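Long-range contacts in calcium uptake protein 2, mitochondrial (Homo sapiens, PDB 6LB7), which binds calcium through an EF-hand and probably helps to regulate calcium uptake into mitochondria: residues Phe14-Ser19 against Phe39-Arg44; Glu186-Glu191 against Glu241-Cys246; Met202-Phe207 against Glu235-Asp240. All coordinates share one frame; numbering follows the deposited sequence.

Contact 1 of 3, residues Phe14-Ser19 against Phe39-Arg44; sequences FMQFSS and FEQMER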
loop_
_atom_site.group_PDB
_atom_site.type_symbol
_atom_site.label_atom_id
_atom_site.label_comp_id
_atom_site.label_asym_id
_atom_site.label_seq_id
_atom_site.Cartn_x
_atom_site.Cartn_y
_atom_site.Cartn_z
ATOM N N PHE B 14 -23.864 -11.311 -5.358
ATOM C CA PHE B 14 -24.809 -10.218 -5.564
ATOM C C PHE B 14 -26.156 -10.746 -6.042
ATOM O O PHE B 14 -27.199 -10.429 -5.459
ATOM C CB PHE B 14 -24.240 -9.215 -6.566
ATOM C CG PHE B 14 -25.222 -8.135 -6.972
ATOM C CD1 PHE B 14 -25.437 -7.034 -6.162
ATOM C CD2 PHE B 14 -25.920 -8.225 -8.172
ATOM C CE1 PHE B 14 -26.336 -6.034 -6.536
ATOM C CE2 PHE B 14 -26.824 -7.238 -8.553
ATOM C CZ PHE B 14 -27.032 -6.137 -7.739
ATOM N N MET B 15 -26.150 -11.572 -7.093
ATOM C CA MET B 15 -27.440 -12.031 -7.614
ATOM C C MET B 15 -28.135 -12.999 -6.660
ATOM O O MET B 15 -29.371 -13.036 -6.606
ATOM C CB MET B 15 -27.258 -12.664 -8.992
ATOM C CG MET B 15 -27.216 -11.658 -10.118
ATOM S SD MET B 15 -27.095 -12.391 -11.767
ATOM C CE MET B 15 -25.421 -12.973 -11.762
ATOM N N GLN B 16 -27.390 -13.712 -5.817
ATOM C CA GLN B 16 -28.016 -14.552 -4.800
ATOM C C GLN B 16 -28.799 -13.717 -3.785
ATOM O O GLN B 16 -29.890 -14.113 -3.360
ATOM C CB GLN B 16 -26.947 -15.403 -4.109
ATOM C CG GLN B 16 -27.159 -15.662 -2.626
ATOM C CD GLN B 16 -26.086 -16.586 -2.045
ATOM O OE1 GLN B 16 -24.889 -16.359 -2.227
ATOM N NE2 GLN B 16 -26.517 -17.636 -1.354
ATOM N N PHE B 17 -28.264 -12.551 -3.388
ATOM C CA PHE B 17 -28.946 -11.694 -2.422
ATOM C C PHE B 17 -29.913 -10.704 -3.060
ATOM O O PHE B 17 -30.772 -10.163 -2.359
ATOM C CB PHE B 17 -27.926 -10.912 -1.583
ATOM C CG PHE B 17 -27.421 -11.667 -0.398
ATOM C CD1 PHE B 17 -28.058 -11.560 0.826
ATOM C CD2 PHE B 17 -26.308 -12.491 -0.509
ATOM C CE1 PHE B 17 -27.590 -12.267 1.928
ATOM C CE2 PHE B 17 -25.838 -13.189 0.578
ATOM C CZ PHE B 17 -26.489 -13.081 1.797
ATOM N N SER B 18 -29.782 -10.431 -4.354
ATOM C CA SER B 18 -30.689 -9.496 -5.016
ATOM C C SER B 18 -32.130 -10.000 -4.977
ATOM O O SER B 18 -32.411 -11.151 -5.315
ATOM C CB SER B 18 -30.251 -9.277 -6.463
ATOM O OG SER B 18 -28.959 -8.698 -6.509
ATOM N N SER B 19 -33.048 -9.131 -4.571
ATOM C CA SER B 19 -34.464 -9.458 -4.564
ATOM C C SER B 19 -35.229 -8.806 -5.709
ATOM O O SER B 19 -36.454 -8.958 -5.786
ATOM C CB SER B 19 -35.092 -9.064 -3.219
ATOM O OG SER B 19 -35.110 -7.659 -3.033
ATOM N N PHE B 39 -24.157 -11.478 6.500
ATOM C CA PHE B 39 -24.364 -12.920 6.419
ATOM C C PHE B 39 -23.717 -13.506 5.174
ATOM O O PHE B 39 -23.616 -12.848 4.139
ATOM C CB PHE B 39 -25.858 -13.272 6.414
ATOM C CG PHE B 39 -26.634 -12.628 7.533
ATOM C CD1 PHE B 39 -26.400 -12.987 8.853
ATOM C CD2 PHE B 39 -27.602 -11.679 7.272
ATOM C CE1 PHE B 39 -27.108 -12.393 9.885
ATOM C CE2 PHE B 39 -28.308 -11.079 8.304
ATOM C CZ PHE B 39 -28.066 -11.436 9.608
ATOM N N GLU B 40 -23.376 -14.784 5.246
ATOM C CA GLU B 40 -22.854 -15.466 4.045
ATOM C C GLU B 40 -24.070 -15.941 3.271
ATOM O O GLU B 40 -24.050 -15.793 2.084
ATOM C CB GLU B 40 -21.973 -16.642 4.409
ATOM C CG GLU B 40 -20.861 -16.246 5.320
ATOM C CD GLU B 40 -19.797 -17.313 5.364
ATOM O OE1 GLU B 40 -19.174 -17.523 4.328
ATOM O OE2 GLU B 40 -19.620 -17.919 6.434
ATOM N N GLN B 41 -25.112 -16.387 3.973
ATOM C CA GLN B 41 -26.336 -16.884 3.308
ATOM C C GLN B 41 -27.601 -16.332 3.954
ATOM O O GLN B 41 -27.609 -16.087 5.141
ATOM C CB GLN B 41 -26.411 -18.406 3.367
ATOM C CG GLN B 41 -25.540 -19.078 2.331
ATOM C CD GLN B 41 -26.173 -20.335 1.800
ATOM O OE1 GLN B 41 -27.254 -20.732 2.218
ATOM N NE2 GLN B 41 -25.465 -20.987 0.892
ATOM N N MET B 42 -28.603 -16.241 3.105
ATOM C CA MET B 42 -30.055 -16.021 3.081
ATOM C C MET B 42 -30.730 -16.509 4.356
ATOM O O MET B 42 -31.815 -16.002 4.627
ATOM C CB MET B 42 -30.588 -16.805 1.892
ATOM C CG MET B 42 -30.105 -18.205 1.819
ATOM S SD MET B 42 -30.512 -18.813 0.214
ATOM C CE MET B 42 -29.035 -18.897 -0.585
ATOM N N GLU B 43 -30.476 -17.824 4.432
ATOM C CA GLU B 43 -31.196 -18.562 5.512
ATOM C C GLU B 43 -32.617 -18.965 5.088
ATOM O O GLU B 43 -33.444 -19.160 5.981
ATOM C CB GLU B 43 -31.218 -17.734 6.790
ATOM C CG GLU B 43 -30.026 -17.979 7.660
ATOM C CD GLU B 43 -29.329 -16.768 8.147
ATOM O OE1 GLU B 43 -29.946 -15.861 8.496
ATOM O OE2 GLU B 43 -28.185 -16.744 8.160
ATOM N N ARG B 44 -33.017 -18.714 3.838
ATOM C CA ARG B 44 -34.368 -18.696 3.221
ATOM C C ARG B 44 -33.904 -18.182 1.858
ATOM O O ARG B 44 -32.924 -17.478 1.821
ATOM C CB ARG B 44 -35.362 -17.868 4.040
ATOM C CG ARG B 44 -36.281 -18.704 4.918
ATOM C CD ARG B 44 -37.234 -17.919 5.799
ATOM N NE ARG B 44 -38.112 -18.798 6.556
ATOM C CZ ARG B 44 -39.239 -18.427 7.146
ATOM N NH1 ARG B 44 -39.496 -18.808 8.387
ATOM N NH2 ARG B 44 -40.116 -17.688 6.499
#

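Contact 2 of 3, residues Glu186-Glu191 against Glu241-Cys246; sequences EIQEME and EFKSFC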
loop_
_atom_site.group_PDB
_atom_site.type_symbol
_atom_site.label_atom_id
_atom_site.label_comp_id
_atom_site.label_asym_id
_atom_site.label_seq_id
_atom_site.Cartn_x
_atom_site.Cartn_y
_atom_site.Cartn_z
ATOM N N GLU B 186 -23.084 2.521 10.350
ATOM C CA GLU B 186 -24.323 1.760 10.281
ATOM C C GLU B 186 -24.068 0.251 10.308
ATOM O O GLU B 186 -24.763 -0.478 11.030
ATOM C CB GLU B 186 -25.126 2.161 9.040
ATOM C CG GLU B 186 -26.390 1.337 8.877
ATOM C CD GLU B 186 -27.504 2.087 8.143
ATOM O OE1 GLU B 186 -27.247 2.811 7.159
ATOM O OE2 GLU B 186 -28.657 1.946 8.560
ATOM N N ILE B 187 -23.077 -0.242 9.549
ATOM C CA ILE B 187 -22.741 -1.673 9.610
ATOM C C ILE B 187 -22.297 -2.053 11.015
ATOM O O ILE B 187 -22.643 -3.127 11.520
ATOM C CB ILE B 187 -21.641 -2.054 8.594
ATOM C CG1 ILE B 187 -22.042 -1.717 7.151
ATOM C CG2 ILE B 187 -21.267 -3.577 8.741
ATOM C CD1 ILE B 187 -23.433 -2.100 6.800
ATOM N N GLN B 188 -21.468 -1.209 11.642
ATOM C CA GLN B 188 -21.053 -1.621 12.978
ATOM C C GLN B 188 -22.231 -1.603 13.947
ATOM O O GLN B 188 -22.412 -2.530 14.746
ATOM C CB GLN B 188 -19.916 -0.723 13.499
ATOM C CG GLN B 188 -18.626 -0.684 12.648
ATOM C CD GLN B 188 -17.874 0.639 12.757
ATOM O OE1 GLN B 188 -18.269 1.515 13.417
ATOM N NE2 GLN B 188 -16.784 0.771 12.109
ATOM N N GLU B 189 -23.154 -0.643 13.873
ATOM C CA GLU B 189 -24.268 -0.666 14.818
ATOM C C GLU B 189 -25.180 -1.851 14.553
ATOM O O GLU B 189 -25.707 -2.469 15.486
ATOM C CB GLU B 189 -25.056 0.652 14.740
ATOM C CG GLU B 189 -24.287 1.840 15.323
ATOM C CD GLU B 189 -25.017 3.161 15.197
ATOM O OE1 GLU B 189 -26.099 3.206 14.588
ATOM O OE2 GLU B 189 -24.480 4.158 15.713
ATOM N N MET B 190 -25.383 -2.189 13.288
ATOM C CA MET B 190 -26.271 -3.305 12.989
ATOM C C MET B 190 -25.655 -4.630 13.422
ATOM O O MET B 190 -26.330 -5.474 14.022
ATOM C CB MET B 190 -26.589 -3.303 11.508
ATOM C CG MET B 190 -27.621 -4.288 11.118
ATOM S SD MET B 190 -28.159 -3.902 9.447
ATOM C CE MET B 190 -29.742 -4.721 9.466
ATOM N N GLU B 191 -24.366 -4.831 13.130
ATOM C CA GLU B 191 -23.696 -6.045 13.585
ATOM C C GLU B 191 -23.627 -6.104 15.108
ATOM O O GLU B 191 -23.786 -7.174 15.698
ATOM C CB GLU B 191 -22.295 -6.138 12.974
ATOM C CG GLU B 191 -22.349 -6.408 11.472
ATOM C CD GLU B 191 -21.009 -6.786 10.884
ATOM O OE1 GLU B 191 -19.964 -6.270 11.358
ATOM O OE2 GLU B 191 -21.003 -7.621 9.952
ATOM N N GLU B 241 -16.821 0.703 22.407
ATOM C CA GLU B 241 -15.649 -0.162 22.400
ATOM C C GLU B 241 -15.654 -1.068 21.175
ATOM O O GLU B 241 -14.599 -1.338 20.587
ATOM C CB GLU B 241 -15.587 -0.983 23.696
ATOM C CG GLU B 241 -15.371 -0.113 24.938
ATOM C CD GLU B 241 -15.562 -0.857 26.267
ATOM O OE1 GLU B 241 -16.242 -1.915 26.301
ATOM O OE2 GLU B 241 -15.038 -0.367 27.288
ATOM N N PHE B 242 -16.832 -1.550 20.775
ATOM C CA PHE B 242 -16.915 -2.365 19.573
ATOM C C PHE B 242 -16.538 -1.548 18.349
ATOM O O PHE B 242 -15.775 -2.017 17.494
ATOM C CB PHE B 242 -18.326 -2.948 19.436
ATOM C CG PHE B 242 -18.528 -3.765 18.201
ATOM C CD1 PHE B 242 -19.348 -3.305 17.188
ATOM C CD2 PHE B 242 -17.912 -5.012 18.063
ATOM C CE1 PHE B 242 -19.561 -4.056 16.059
ATOM C CE2 PHE B 242 -18.116 -5.779 16.923
ATOM C CZ PHE B 242 -18.936 -5.309 15.918
ATOM N N LYS B 243 -17.054 -0.317 18.250
ATOM C CA LYS B 243 -16.731 0.536 17.106
ATOM C C LYS B 243 -15.229 0.772 16.997
ATOM O O LYS B 243 -14.679 0.786 15.889
ATOM C CB LYS B 243 -17.467 1.884 17.203
ATOM C CG LYS B 243 -18.957 1.810 16.938
ATOM C CD LYS B 243 -19.652 3.175 17.164
ATOM C CE LYS B 243 -21.100 3.089 16.743
ATOM N NZ LYS B 243 -21.854 4.359 16.884
ATOM N N SER B 244 -14.548 0.951 18.132
ATOM C CA SER B 244 -13.101 1.180 18.099
ATOM C C SER B 244 -12.367 -0.021 17.526
ATOM O O SER B 244 -11.418 0.143 16.755
ATOM C CB SER B 244 -12.553 1.484 19.495
ATOM O OG SER B 244 -13.189 2.635 19.997
ATOM N N PHE B 245 -12.773 -1.235 17.913
ATOM C CA PHE B 245 -12.158 -2.413 17.320
ATOM C C PHE B 245 -12.418 -2.476 15.830
ATOM O O PHE B 245 -11.516 -2.820 15.056
ATOM C CB PHE B 245 -12.649 -3.704 17.965
ATOM C CG PHE B 245 -11.873 -4.905 17.513
ATOM C CD1 PHE B 245 -10.677 -5.241 18.141
ATOM C CD2 PHE B 245 -12.312 -5.673 16.428
ATOM C CE1 PHE B 245 -9.943 -6.338 17.721
ATOM C CE2 PHE B 245 -11.583 -6.775 15.989
ATOM C CZ PHE B 245 -10.383 -7.105 16.644
ATOM N N CYS B 246 -13.653 -2.187 15.406
ATOM C CA CYS B 246 -13.942 -2.244 13.977
ATOM C C CYS B 246 -13.100 -1.240 13.205
ATOM O O CYS B 246 -12.649 -1.529 12.092
ATOM C CB CYS B 246 -15.437 -2.029 13.707
ATOM S SG CYS B 246 -16.486 -3.357 14.341
HETATM O O HOH W 1 -14.767 0.148 10.363
#

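Contact 3 of 3, residues Met202-Phe207 against Glu235-Asp240; sequences MRKEDF and ESISLD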
loop_
_atom_site.group_PDB
_atom_site.type_symbol
_atom_site.label_atom_id
_atom_site.label_comp_id
_atom_site.label_asym_id
_atom_site.label_seq_id
_atom_site.Cartn_x
_atom_site.Cartn_y
_atom_site.Cartn_z
ATOM N N MET B 202 -22.432 -6.181 24.568
ATOM C CA MET B 202 -21.974 -7.413 23.946
ATOM C C MET B 202 -21.241 -8.211 25.007
ATOM O O MET B 202 -20.295 -7.704 25.614
ATOM C CB MET B 202 -21.030 -7.085 22.786
ATOM C CG MET B 202 -21.076 -7.955 21.580
ATOM S SD MET B 202 -19.946 -7.204 20.368
ATOM C CE MET B 202 -20.894 -7.412 18.872
ATOM N N ARG B 203 -21.674 -9.442 25.259
ATOM C CA ARG B 203 -20.830 -10.272 26.102
ATOM C C ARG B 203 -19.523 -10.567 25.377
ATOM O O ARG B 203 -19.446 -10.494 24.148
ATOM C CB ARG B 203 -21.539 -11.561 26.496
ATOM C CG ARG B 203 -22.876 -11.285 27.176
ATOM C CD ARG B 203 -23.568 -12.599 27.477
ATOM N NE ARG B 203 -23.471 -13.431 26.305
ATOM C CZ ARG B 203 -23.814 -14.705 26.271
ATOM N NH1 ARG B 203 -24.292 -15.299 27.365
ATOM N NH2 ARG B 203 -23.665 -15.386 25.139
ATOM N N LYS B 204 -18.478 -10.869 26.156
ATOM C CA LYS B 204 -17.206 -11.215 25.535
ATOM C C LYS B 204 -17.368 -12.349 24.540
ATOM O O LYS B 204 -16.757 -12.328 23.471
ATOM C CB LYS B 204 -16.168 -11.571 26.595
ATOM C CG LYS B 204 -15.568 -10.340 27.264
ATOM C CD LYS B 204 -14.672 -10.754 28.430
ATOM C CE LYS B 204 -13.934 -9.578 29.028
ATOM N NZ LYS B 204 -13.053 -10.029 30.186
ATOM N N GLU B 205 -18.201 -13.345 24.845
ATOM C CA GLU B 205 -18.358 -14.404 23.853
ATOM C C GLU B 205 -19.250 -13.994 22.685
ATOM O O GLU B 205 -19.150 -14.611 21.624
ATOM C CB GLU B 205 -18.878 -15.699 24.501
ATOM C CG GLU B 205 -20.322 -15.718 24.930
ATOM C CD GLU B 205 -20.765 -17.113 25.366
ATOM O OE1 GLU B 205 -19.892 -17.932 25.720
ATOM O OE2 GLU B 205 -21.980 -17.396 25.352
ATOM N N ASP B 206 -20.130 -12.988 22.851
ATOM C CA ASP B 206 -20.834 -12.435 21.683
ATOM C C ASP B 206 -19.857 -11.746 20.736
ATOM O O ASP B 206 -19.986 -11.845 19.514
ATOM C CB ASP B 206 -21.913 -11.415 22.092
ATOM C CG ASP B 206 -22.947 -11.955 23.079
ATOM O OD1 ASP B 206 -23.250 -13.148 23.065
ATOM O OD2 ASP B 206 -23.500 -11.146 23.868
ATOM N N PHE B 207 -18.897 -10.999 21.282
ATOM C CA PHE B 207 -17.864 -10.398 20.447
ATOM C C PHE B 207 -17.011 -11.475 19.776
ATOM O O PHE B 207 -16.639 -11.354 18.601
ATOM C CB PHE B 207 -17.011 -9.457 21.303
ATOM C CG PHE B 207 -15.817 -8.897 20.585
ATOM C CD1 PHE B 207 -15.972 -7.882 19.658
ATOM C CD2 PHE B 207 -14.541 -9.399 20.827
ATOM C CE1 PHE B 207 -14.871 -7.369 18.974
ATOM C CE2 PHE B 207 -13.441 -8.903 20.135
ATOM C CZ PHE B 207 -13.608 -7.880 19.215
ATOM N N GLU B 235 -16.136 -7.886 32.073
ATOM C CA GLU B 235 -16.747 -6.623 31.674
ATOM C C GLU B 235 -17.255 -6.732 30.237
ATOM O O GLU B 235 -16.467 -6.850 29.292
ATOM C CB GLU B 235 -15.744 -5.483 31.824
ATOM C CG GLU B 235 -16.031 -4.257 30.966
ATOM C CD GLU B 235 -17.090 -3.351 31.561
ATOM O OE1 GLU B 235 -17.683 -2.555 30.800
ATOM O OE2 GLU B 235 -17.330 -3.434 32.788
ATOM N N SER B 236 -18.573 -6.668 30.070
ATOM C CA SER B 236 -19.164 -6.718 28.746
ATOM C C SER B 236 -18.748 -5.489 27.927
ATOM O O SER B 236 -18.299 -4.474 28.463
ATOM C CB SER B 236 -20.675 -6.816 28.877
ATOM O OG SER B 236 -21.171 -5.671 29.543
ATOM N N ILE B 237 -18.893 -5.600 26.607
ATOM C CA ILE B 237 -18.326 -4.650 25.658
ATOM C C ILE B 237 -19.408 -3.676 25.210
ATOM O O ILE B 237 -20.510 -4.093 24.822
ATOM C CB ILE B 237 -17.721 -5.394 24.453
ATOM C CG1 ILE B 237 -16.485 -6.190 24.898
ATOM C CG2 ILE B 237 -17.430 -4.434 23.310
ATOM C CD1 ILE B 237 -16.401 -7.572 24.295
ATOM N N SER B 238 -19.096 -2.386 25.245
ATOM C CA SER B 238 -20.033 -1.369 24.790
ATOM C C SER B 238 -19.983 -1.199 23.271
ATOM O O SER B 238 -19.033 -1.610 22.589
ATOM C CB SER B 238 -19.732 -0.017 25.448
ATOM O OG SER B 238 -18.542 0.556 24.915
ATOM N N LEU B 239 -21.007 -0.532 22.747
ATOM C CA LEU B 239 -21.003 -0.198 21.326
ATOM C C LEU B 239 -19.762 0.620 20.953
ATOM O O LEU B 239 -19.113 0.362 19.928
ATOM C CB LEU B 239 -22.280 0.561 20.972
ATOM C CG LEU B 239 -22.468 0.994 19.522
ATOM C CD1 LEU B 239 -22.454 -0.231 18.604
ATOM C CD2 LEU B 239 -23.782 1.748 19.389
ATOM N N ASP B 240 -19.420 1.618 21.770
ATOM C CA ASP B 240 -18.255 2.444 21.458
ATOM C C ASP B 240 -16.975 1.618 21.447
ATOM O O ASP B 240 -16.112 1.820 20.590
ATOM C CB ASP B 240 -18.123 3.605 22.455
ATOM C CG ASP B 240 -19.075 4.753 22.140
ATOM O OD1 ASP B 240 -19.531 4.832 20.983
ATOM O OD2 ASP B 240 -19.370 5.570 23.047
#

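Contact 1 of 3, residues Phe14-Ser19 against Phe39-Arg44
The ring of Phe17, in the last turn of helix 11-17, overlaps the backbone of the irregular segment Phe39-Met42 that leaves helix 30-38. It arrives rim first: CE2 comes to 3.5 Å from Glu40 O, which lies at the edge of the ring and near its plane. The neighbouring carbon CZ is 3.7 Å from Phe39 O, an oblique approach, so the leading C-H groups point among backbone carbonyls. Phe35 and Ser36 of helix 30-38 and Met28 also touch the Phe17 side chain. Gln16, extended beyond CG, crosses Gln41 and Met42 at about a right angle, its amide turned 71° from that of Gln41; Met42 is poorly ordered, so the exact fit of its methyl group means little. One turn back, Phe14 O takes two donors that tie down the helix end, Ser18 N at 2.8 Å and Ser18 OG at 2.7 Å, the hydroxyl approaching from above the carbonyl plane. The same Ser18 OG lies 3.2 Å above the centre of the Phe14 ring. Arg13 supplies the stronger polar hold, donating to Glu40 O and weakly to Phe39 O. The chemistry is thus that of an aromatic edge set against carbonyl oxygens, probably a mild attraction that adds to the Arg13 bonds in positioning Phe39 and Glu40, while Met42-Arg44 are poorly ordered.

Contact 2 of 3, residues Glu186-Glu191 against Glu241-Cys246
Gln188, Phe242 and the Glu189-Lys243 pair are each oriented differently where helices 173-196 and 239-249 meet, their segment axes approaching to 10.1 Å at 128° between their directions. The CB of Gln188 is directed at the partner helix, and the chain continues extended beyond CG. Its amide lies between Lys243 and Cys246: NE2 is 3.5 Å from Cys246 CB, whereas OE1 meets the aliphatic part of Lys243, 3.6 Å from CG. A water joins Gln188 NE2 to Cys246 O by two weak bonds. Phe242 presents an edge, with CE1 3.5 Å from Gln188 O near the ring plane, and Cys246 SG sits 3.5 Å above one face of that ring, offset toward the rim. Glu189 starts away from the partner helix, but its extended chain crosses Lys243 obliquely and brings OE2 within 2.9 Å of Lys243 NZ, a salt bridge that uses the anti lone pair of the oxygen. Its other oxygen pairs with Arg74, so the carboxylate is shared between two cations and is likely to stay ionised. An alanine here removes both salt bridges and would probably leave Lys243 poorly anchored and Arg74 with one anionic partner fewer. Trp210 of helix 204-211 meets Phe242 edge-to-face and touches Cys246. Helix 30-38 packs on helix 173-196 through Ile187 and Met190, so this long helix stands between helix 30-38 and helix 239-249.

Contact 3 of 3, residues Met202-Phe207 against Glu235-Asp240
Met202 and Ile237 form a single antiparallel bridge, a hydrogen-bonded pair in which Met202 N donates to Ile237 O at 2.8 Å and Ile237 N to Met202 O at 2.7 Å. Both bonds lie in the carbonyl planes, and the second is almost perfectly straight at 179°. With the loop before helix 204-211 facing the loop before helix 239-249, the arrangement resembles the loop pairing of EF-hand helix-loop-helix units, although the calcium seen in this protein is bound elsewhere, at Asp109-Glu120. Ile237 reaches across with CG1 beside its backbone N. Its CD1 tip rests 3.6 Å from Phe207 CB, the two chains crossing at about a right angle, and also touches the CA of Lys204. The bridged pair packs side by side at the root, Met202 CB 4.1 Å from Ile237 CB. Lys204 extends past Glu235, CE 3.7 Å from Glu235 O, to reach its salt-bridge partner Asp292. Asp206, three residues on from the N-cap residue Arg203, accepts its backbone N-H, Arg203 N to Asp206 OD2 being 2.9 Å. The Arg203 guanidinium grips the same carboxylate side-on through NE and NH2, and NH2 also bridges to Glu205 OE2 at 2.6 Å. Two backbone bonds therefore fix the loops to each other, the tip of Ile237 packs on the first turn of helix 204-211, and a charge network braces the helix start, probably keeping Asp206 ionised.

Contact 1 closes first along the chain, before contact 2 opens, and contact 3 is nested inside the loop that contact 2 closes. Contacts 2 and 3 are neighbours, their centres 11 Å apart, and both use helix 239-249; Phe242 packs against Met202, Phe207 and Ile237, so the helix crossing and the loop bridge share an apolar interior. They lie together in a helical lobe whose loop pairing is consistent with an EF-hand pair, separate from the calcium site at Asp109-Glu120. Contact 1 stands apart at the surface, its centre about 22 Å from that of contact 2 and 28 Å from that of contact 3. Helix 30-38, leading into contact 1, also packs on helix 173-196, linking the two regions.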